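Local coordinates for protein serine protease inhibitor (Thermoanaerobacter tengcongensis, PDB 2PEF) that probably inhibits serine proteases, as serpins do, and is caught in the latent state, consistent with a reactive-centre loop inserted into its own main sheet, at residues T284-P289 and L305-V310; E309-T314 and V328-I333. All blocks are in the same frame, centred on the assembly; numbering follows the deposited sequence. Where two conformers were deposited one is given.

In the fold
From the N-terminal side, the chain leaves helix 275-280, makes the short turn of 284-289, detours through strand 298-300 and returns at 305-310, where interaction 1 closes the loop. It then runs straight into strand 310-318, turns, and comes back as strand 322-331, so that interaction 2 closes a beta hairpin. The two closures follow one another, neither nested nor crossed, and share Glu309 and Val310. Ser308 OG, within interaction 1, reaches Asp332 OD2 of interaction 2, 2.8 Å away, in a probable hydrogen bond. Together they tie the turn beyond helix 275-280 to the central sheet, in which strand 322-331, by its place and sequence, is probably the inserted part of the reactive-centre loop.

Interaction 1 (T284-P289 and L305-V310); sequences TDAFLP and LYISEV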
ATOM      1  N   THR A 284     -15.357 -12.104  -5.221  1.00 19.94           N
ATOM      2  CA  THR A 284     -16.166 -12.824  -4.231  1.00 19.09           C
ATOM      3  C   THR A 284     -15.886 -14.330  -4.209  1.00 18.31           C
ATOM      4  O   THR A 284     -15.704 -14.911  -3.136  1.00 18.77           O
ATOM      5  CB  THR A 284     -17.677 -12.578  -4.446  1.00 19.52           C
ATOM      6  OG1 THR A 284     -18.043 -12.971  -5.773  1.00 21.29           O
ATOM      7  CG2 THR A 284     -18.019 -11.099  -4.239  1.00 16.53           C
ATOM      8  N   ASP A 285     -15.840 -14.947  -5.391  1.00 17.39           N
ATOM      9  CA  ASP A 285     -15.608 -16.390  -5.528  1.00 17.84           C
ATOM     10  C   ASP A 285     -14.343 -16.858  -4.820  1.00 16.90           C
ATOM     11  O   ASP A 285     -14.333 -17.926  -4.221  1.00 16.78           O
ATOM     12  CB  ASP A 285     -15.541 -16.801  -7.001  1.00 18.20           C
ATOM     13  CG  ASP A 285     -16.911 -16.971  -7.628  1.00 20.17           C
ATOM     14  OD1 ASP A 285     -17.889 -16.374  -7.128  1.00 24.99           O
ATOM     15  OD2 ASP A 285     -17.005 -17.703  -8.636  1.00 19.97           O
ATOM     16  N   ALA A 286     -13.285 -16.048  -4.888  1.00 17.76           N
ATOM     17  CA  ALA A 286     -11.990 -16.394  -4.293  1.00 17.08           C
ATOM     18  C   ALA A 286     -12.081 -16.692  -2.796  1.00 17.70           C
ATOM     19  O   ALA A 286     -11.293 -17.477  -2.260  1.00 18.39           O
ATOM     20  CB  ALA A 286     -10.986 -15.281  -4.545  1.00 17.05           C
ATOM     21  N   PHE A 287     -13.043 -16.057  -2.130  1.00 17.95           N
ATOM     22  CA  PHE A 287     -13.222 -16.201  -0.684  1.00 18.87           C
ATOM     23  C   PHE A 287     -14.183 -17.328  -0.299  1.00 18.96           C
ATOM     24  O   PHE A 287     -14.347 -17.625   0.887  1.00 19.11           O
ATOM     25  CB  PHE A 287     -13.685 -14.871  -0.071  1.00 19.04           C
ATOM     26  CG  PHE A 287     -12.717 -13.738  -0.273  1.00 18.33           C
ATOM     27  CD1 PHE A 287     -12.939 -12.786  -1.264  1.00 18.52           C
ATOM     28  CD2 PHE A 287     -11.578 -13.624   0.525  1.00 19.25           C
ATOM     29  CE1 PHE A 287     -12.043 -11.736  -1.456  1.00 17.47           C
ATOM     30  CE2 PHE A 287     -10.677 -12.578   0.343  1.00 19.71           C
ATOM     31  CZ  PHE A 287     -10.907 -11.632  -0.648  1.00 17.82           C
ATOM     32  N   LEU A 288     -14.807 -17.956  -1.296  1.00 19.42           N
ATOM     33  CA  LEU A 288     -15.805 -19.001  -1.054  1.00 20.21           C
ATOM     34  C   LEU A 288     -15.199 -20.394  -1.227  1.00 20.86           C
ATOM     35  O   LEU A 288     -14.734 -20.728  -2.316  1.00 21.96           O
ATOM     36  CB  LEU A 288     -17.002 -18.834  -2.000  1.00 20.24           C
ATOM     37  CG  LEU A 288     -17.738 -17.490  -2.074  1.00 18.42           C
ATOM     38  CD1 LEU A 288     -18.793 -17.518  -3.174  1.00 18.27           C
ATOM     39  CD2 LEU A 288     -18.363 -17.105  -0.741  1.00 19.26           C
ATOM     40  N   PRO A 289     -15.196 -21.210  -0.151  1.00 21.60           N
ATOM     41  CA  PRO A 289     -14.631 -22.565  -0.207  1.00 22.28           C
ATOM     42  C   PRO A 289     -15.221 -23.454  -1.306  1.00 22.26           C
ATOM     43  O   PRO A 289     -14.483 -24.208  -1.946  1.00 23.26           O
ATOM     44  CB  PRO A 289     -14.942 -23.145   1.182  1.00 22.60           C
ATOM     45  CG  PRO A 289     -15.959 -22.231   1.785  1.00 23.59           C
ATOM     46  CD  PRO A 289     -15.708 -20.886   1.192  1.00 21.89           C
ATOM     47  N   LEU A 305      -8.539 -25.074  -2.727  1.00 18.45           N
ATOM     48  CA  LEU A 305      -7.981 -23.871  -2.123  1.00 17.78           C
ATOM     49  C   LEU A 305      -8.900 -22.669  -2.279  1.00 16.69           C
ATOM     50  O   LEU A 305      -9.559 -22.501  -3.306  1.00 15.98           O
ATOM     51  CB  LEU A 305      -6.599 -23.562  -2.707  1.00 17.88           C
ATOM     52  CG  LEU A 305      -5.454 -24.500  -2.323  1.00 19.37           C
ATOM     53  CD1 LEU A 305      -4.128 -23.828  -2.611  1.00 22.16           C
ATOM     54  CD2 LEU A 305      -5.534 -24.892  -0.859  1.00 19.15           C
ATOM     55  N   TYR A 306      -8.942 -21.850  -1.234  1.00 16.93           N
ATOM     56  CA  TYR A 306      -9.670 -20.587  -1.245  1.00 17.06           C
ATOM     57  C   TYR A 306      -8.961 -19.599  -0.328  1.00 16.82           C
ATOM     58  O   TYR A 306      -8.224 -20.001   0.572  1.00 17.66           O
ATOM     59  CB  TYR A 306     -11.127 -20.789  -0.808  1.00 17.94           C
ATOM     60  CG  TYR A 306     -11.318 -21.168   0.645  1.00 17.70           C
ATOM     61  CD1 TYR A 306     -11.623 -20.199   1.601  1.00 19.41           C
ATOM     62  CD2 TYR A 306     -11.212 -22.499   1.061  1.00 20.14           C
ATOM     63  CE1 TYR A 306     -11.807 -20.540   2.938  1.00 20.74           C
ATOM     64  CE2 TYR A 306     -11.396 -22.851   2.394  1.00 20.22           C
ATOM     65  CZ  TYR A 306     -11.693 -21.867   3.326  1.00 20.68           C
ATOM     66  OH  TYR A 306     -11.875 -22.211   4.645  1.00 20.94           O
ATOM     67  N   ILE A 307      -9.179 -18.309  -0.556  1.00 15.54           N
ATOM     68  CA  ILE A 307      -8.564 -17.287   0.281  1.00 15.51           C
ATOM     69  C   ILE A 307      -9.348 -17.126   1.581  1.00 14.87           C
ATOM     70  O   ILE A 307     -10.560 -16.904   1.562  1.00 15.74           O
ATOM     71  CB  ILE A 307      -8.446 -15.935  -0.452  1.00 14.98           C
ATOM     72  CG1 ILE A 307      -7.601 -16.097  -1.720  1.00 17.23           C
ATOM     73  CG2 ILE A 307      -7.855 -14.869   0.478  1.00 14.42           C
ATOM     74  CD1 ILE A 307      -7.576 -14.877  -2.618  1.00 16.75           C
ATOM     75  N   SER A 308      -8.644 -17.252   2.703  1.00 14.03           N
ATOM     76  CA  SER A 308      -9.238 -17.034   4.016  1.00 13.89           C
ATOM     77  C   SER A 308      -9.256 -15.546   4.339  1.00 14.36           C
ATOM     78  O   SER A 308     -10.318 -14.965   4.565  1.00 14.57           O
ATOM     79  CB  SER A 308      -8.479 -17.815   5.091  1.00 14.09           C
ATOM     80  OG  SER A 308      -7.099 -17.495   5.071  1.00 17.13           O
ATOM     81  N   GLU A 309      -8.075 -14.932   4.352  1.00 13.64           N
ATOM     82  CA  GLU A 309      -7.954 -13.506   4.634  1.00 14.32           C
ATOM     83  C   GLU A 309      -6.896 -12.842   3.771  1.00 13.67           C
ATOM     84  O   GLU A 309      -5.866 -13.444   3.454  1.00 14.39           O
ATOM     85  CB  GLU A 309      -7.632 -13.261   6.113  1.00 14.63           C
ATOM     86  CG  GLU A 309      -8.767 -13.587   7.085  1.00 17.53           C
ATOM     87  CD  GLU A 309      -8.544 -13.008   8.475  1.00 16.10           C
ATOM     88  OE1 GLU A 309      -7.489 -12.377   8.705  1.00 24.13           O
ATOM     89  OE2 GLU A 309      -9.432 -13.187   9.337  1.00 24.10           O
ATOM     90  N   VAL A 310      -7.167 -11.599   3.389  1.00 12.37           N
ATOM     91  CA  VAL A 310      -6.151 -10.729   2.812  1.00 13.15           C
ATOM     92  C   VAL A 310      -5.853  -9.671   3.871  1.00 13.14           C
ATOM     93  O   VAL A 310      -6.727  -8.875   4.230  1.00 13.47           O
ATOM     94  CB  VAL A 310      -6.618 -10.086   1.482  1.00 11.94           C
ATOM     95  CG1 VAL A 310      -5.563  -9.118   0.951  1.00 14.04           C
ATOM     96  CG2 VAL A 310      -6.912 -11.161   0.443  1.00 15.16           C
TER
HETATM   97  O   HOH W   1     -12.834 -16.843   2.987  1.00 24.21           O
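Phe287 and Ile307 bring their CA atoms to 4.9 Å where the single 3-10 turn 285-287 meets the irregular loop leading into strand 310-318, the touching parts running 127° apart. The turn packs on this loop at one end of the central serpin sheet, which the family calls sheet A. One direct hydrogen bond joins the backbones, from Ile307 N to Ala286 O (2.8 Å). Beside it, Phe287 CA turns its hydrogen toward Ile307 O in a CA-H...O contact.

Apolar groups lie on the inner side. Phe287 CG stands anti to the carbonyl carbon, beside the backbone N (chi1 -60°). The phenyl ring crosses Ile307 at a slant, with CE2 3.6 Å from Ile307 CG2. Farther along, Val310 CG2 meets the same ring at its edge, near the plane, 4.0 Å from CE2. The other branch of Ile307 ends in CD1, which touches Ala286 CB. Helix 275-280 also packs against Phe287, through Asn275 and Glu279.

Toward the outer side, Tyr306 CG sits between the backbone N and the carbonyl carbon (chi1 68°), and one face of the phenol lies under Pro289. Proline CB makes a CH-pi contact there, 3.9 Å from the ring centroid, while Pro289 CA covers the same ring near CG and CD2. Between this pair and Phe287, a water bridges the two segments, donating to Phe287 O and to Ile307 O at 2.7 Å each, and lies in the plane of the Tyr306 ring at its edge.

Interaction 2 (E309-T314 and V328-I333); sequences EVLHKT and VTSVDI
His312 and Thr329 face each other as a non-hydrogen-bonded pair of an antiparallel hairpin, their CA atoms 4.6 Å apart. His312 CG stands anti to the backbone N (chi1 -158°); the ring turns its CD2 edge to the threonine, and Thr329 OG1 lies near its plane. The 2.9 Å between His312 CD2 and Thr329 OG1 is doubtful, since it depends on one of two deposited threonine conformers; in that conformer OG1 hydrogen-bonds to Ser37 OG. The methyl CG2 of the same threonine points to the other neighbour, slanting across Val310 with 4.1 Å to CG1. Val331 completes this face, its CG2 touching Val310 CG2 more loosely.

Leu311, Lys313, Val328 and Ser330 occupy the reverse face. Ser330 OG, turned between the backbone N and the carbonyl carbon (chi1 60°), lies 3.5 Å from Leu311 CB and bonds to a water that also lies within hydrogen-bonding distance of Glu309 O and Ile333 O. Leu311 with Ser330 and Lys313 with Val328 are the hydrogen-bonded pairs, each joined by N-H...O bonds both ways. Beyond them Asp332, with a positive phi of 84°, still donates from its N to Glu309 O at 2.9 Å as the chain bends off.

Strand 322-331 has the place and hinge sequence of the inserted reactive-centre loop of a latent serpin, with 310-318 as its hairpin partner. Strand 158-169 pairs with the far edge of 322-331, strand 255-273 with that of 310-318, and helix 35-46 covers the face of His312, Thr329 and Val331.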
ATOM      1  N   GLU A 309      -8.075 -14.932   4.352  1.00 13.64           N
ATOM      2  CA  GLU A 309      -7.954 -13.506   4.634  1.00 14.32           C
ATOM      3  C   GLU A 309      -6.896 -12.842   3.771  1.00 13.67           C
ATOM      4  O   GLU A 309      -5.866 -13.444   3.454  1.00 14.39           O
ATOM      5  CB  GLU A 309      -7.632 -13.261   6.113  1.00 14.63           C
ATOM      6  CG  GLU A 309      -8.767 -13.587   7.085  1.00 17.53           C
ATOM      7  CD  GLU A 309      -8.544 -13.008   8.475  1.00 16.10           C
ATOM      8  OE1 GLU A 309      -7.489 -12.377   8.705  1.00 24.13           O
ATOM      9  OE2 GLU A 309      -9.432 -13.187   9.337  1.00 24.10           O
ATOM     10  N   VAL A 310      -7.167 -11.599   3.389  1.00 12.37           N
ATOM     11  CA  VAL A 310      -6.151 -10.729   2.812  1.00 13.15           C
ATOM     12  C   VAL A 310      -5.853  -9.671   3.871  1.00 13.14           C
ATOM     13  O   VAL A 310      -6.727  -8.875   4.230  1.00 13.47           O
ATOM     14  CB  VAL A 310      -6.618 -10.086   1.482  1.00 11.94           C
ATOM     15  CG1 VAL A 310      -5.563  -9.118   0.951  1.00 14.04           C
ATOM     16  CG2 VAL A 310      -6.912 -11.161   0.443  1.00 15.16           C
ATOM     17  N   LEU A 311      -4.628  -9.693   4.386  1.00 12.63           N
ATOM     18  CA  LEU A 311      -4.222  -8.802   5.469  1.00 13.40           C
ATOM     19  C   LEU A 311      -3.189  -7.796   4.980  1.00 13.39           C
ATOM     20  O   LEU A 311      -2.285  -8.143   4.224  1.00 13.26           O
ATOM     21  CB  LEU A 311      -3.667  -9.610   6.646  1.00 13.15           C
ATOM     22  CG  LEU A 311      -3.385  -8.911   7.984  1.00 15.28           C
ATOM     23  CD1 LEU A 311      -4.671  -8.472   8.674  1.00 17.18           C
ATOM     24  CD2 LEU A 311      -2.574  -9.825   8.897  1.00 14.66           C
ATOM     25  N   HIS A 312      -3.341  -6.553   5.430  1.00 12.12           N
ATOM     26  CA  HIS A 312      -2.478  -5.450   5.046  1.00 12.25           C
ATOM     27  C   HIS A 312      -1.944  -4.784   6.311  1.00 12.00           C
ATOM     28  O   HIS A 312      -2.721  -4.431   7.190  1.00 12.97           O
ATOM     29  CB  HIS A 312      -3.280  -4.438   4.219  1.00 13.41           C
ATOM     30  CG  HIS A 312      -2.437  -3.555   3.352  1.00 11.84           C
ATOM     31  ND1 HIS A 312      -2.378  -2.187   3.501  1.00 15.89           N
ATOM     32  CD2 HIS A 312      -1.625  -3.852   2.314  1.00  9.25           C
ATOM     33  CE1 HIS A 312      -1.564  -1.683   2.591  1.00 10.58           C
ATOM     34  NE2 HIS A 312      -1.093  -2.672   1.858  1.00 17.14           N
ATOM     35  N   LYS A 313      -0.622  -4.638   6.398  1.00 10.93           N
ATOM     36  CA  LYS A 313       0.030  -3.952   7.517  1.00 11.37           C
ATOM     37  C   LYS A 313       0.928  -2.867   6.962  1.00 11.36           C
ATOM     38  O   LYS A 313       1.699  -3.109   6.033  1.00 10.37           O
ATOM     39  CB  LYS A 313       0.878  -4.914   8.352  1.00 12.01           C
ATOM     40  CG  LYS A 313       0.104  -5.870   9.235  1.00 15.84           C
ATOM     41  CD  LYS A 313       1.015  -6.547  10.272  1.00 13.57           C
ATOM     42  CE  LYS A 313       1.580  -5.554  11.286  1.00 21.25           C
ATOM     43  NZ  LYS A 313       2.188  -6.237  12.468  1.00 25.50           N
ATOM     44  N   THR A 314       0.839  -1.671   7.532  1.00 10.90           N
ATOM     45  CA  THR A 314       1.651  -0.558   7.063  1.00 11.40           C
ATOM     46  C   THR A 314       2.273   0.213   8.217  1.00 10.83           C
ATOM     47  O   THR A 314       1.820   0.122   9.357  1.00 10.32           O
ATOM     48  CB  THR A 314       0.835   0.427   6.220  1.00 12.39           C
ATOM     49  OG1 THR A 314      -0.294   0.867   6.984  1.00 12.45           O
ATOM     50  CG2 THR A 314       0.355  -0.227   4.925  1.00 14.33           C
ATOM     51  N   VAL A 328       3.167  -4.523   4.103  1.00 10.29           N
ATOM     52  CA  VAL A 328       3.108  -5.938   3.804  1.00  9.91           C
ATOM     53  C   VAL A 328       1.670  -6.267   3.453  1.00 10.55           C
ATOM     54  O   VAL A 328       0.738  -5.755   4.076  1.00 11.11           O
ATOM     55  CB  VAL A 328       3.560  -6.811   5.004  1.00  9.66           C
ATOM     56  CG1 VAL A 328       3.339  -8.296   4.715  1.00 12.85           C
ATOM     57  CG2 VAL A 328       5.025  -6.553   5.338  1.00 12.89           C
ATOM     58  N   THR A 329       1.507  -7.080   2.416  1.00  9.31           N
ATOM     59  CA  THR A 329       0.212  -7.671   2.098  0.50  8.13           C
ATOM     60  C   THR A 329       0.369  -9.188   2.066  1.00  9.78           C
ATOM     61  O   THR A 329       1.227  -9.715   1.366  1.00  9.06           O
ATOM     62  CB  THR A 329      -0.345  -7.171   0.749  0.50  8.58           C
ATOM     63  OG1 THR A 329      -0.244  -5.744   0.684  0.50  4.37           O
ATOM     64  CG2 THR A 329      -1.808  -7.588   0.588  0.50  2.00           C
ATOM     65  N   SER A 330      -0.458  -9.877   2.845  1.00  9.93           N
ATOM     66  CA  SER A 330      -0.430 -11.333   2.867  1.00  9.81           C
ATOM     67  C   SER A 330      -1.757 -11.918   2.395  1.00 10.97           C
ATOM     68  O   SER A 330      -2.825 -11.321   2.582  1.00 10.38           O
ATOM     69  CB  SER A 330      -0.062 -11.858   4.260  1.00 10.43           C
ATOM     70  OG  SER A 330      -0.995 -11.418   5.225  1.00 11.76           O
ATOM     71  N   VAL A 331      -1.673 -13.086   1.762  1.00 11.28           N
ATOM     72  CA  VAL A 331      -2.848 -13.818   1.305  1.00 12.14           C
ATOM     73  C   VAL A 331      -2.849 -15.197   1.964  1.00 12.91           C
ATOM     74  O   VAL A 331      -1.858 -15.931   1.889  1.00 13.10           O
ATOM     75  CB  VAL A 331      -2.862 -13.947  -0.241  1.00 11.63           C
ATOM     76  CG1 VAL A 331      -4.035 -14.807  -0.713  1.00 12.46           C
ATOM     77  CG2 VAL A 331      -2.904 -12.569  -0.897  1.00 12.14           C
ATOM     78  N   ASP A 332      -3.967 -15.518   2.619  1.00 13.72           N
ATOM     79  CA  ASP A 332      -4.190 -16.784   3.351  1.00 15.01           C
ATOM     80  C   ASP A 332      -3.653 -16.860   4.795  1.00 14.83           C
ATOM     81  O   ASP A 332      -3.753 -17.910   5.437  1.00 13.65           O
ATOM     82  CB  ASP A 332      -3.788 -18.023   2.531  1.00 15.51           C
ATOM     83  CG  ASP A 332      -4.984 -18.867   2.116  1.00 21.32           C
ATOM     84  OD1 ASP A 332      -4.832 -19.694   1.189  1.00 23.66           O
ATOM     85  OD2 ASP A 332      -6.071 -18.719   2.719  1.00 25.00           O
ATOM     86  N   ILE A 333      -3.087 -15.763   5.294  1.00 14.57           N
ATOM     87  CA  ILE A 333      -2.722 -15.675   6.708  1.00 15.75           C
ATOM     88  C   ILE A 333      -3.902 -15.088   7.487  1.00 16.93           C
ATOM     89  O   ILE A 333      -4.307 -13.948   7.250  1.00 15.48           O
ATOM     90  CB  ILE A 333      -1.434 -14.835   6.953  1.00 16.11           C
ATOM     91  CG1 ILE A 333      -0.203 -15.552   6.389  1.00 13.47           C
ATOM     92  CG2 ILE A 333      -1.240 -14.566   8.449  1.00 14.09           C
ATOM     93  CD1 ILE A 333       1.080 -14.721   6.391  1.00 14.96           C
TER
HETATM   94  O   HOH W   2      -3.346 -12.828   4.957  1.00 17.82           O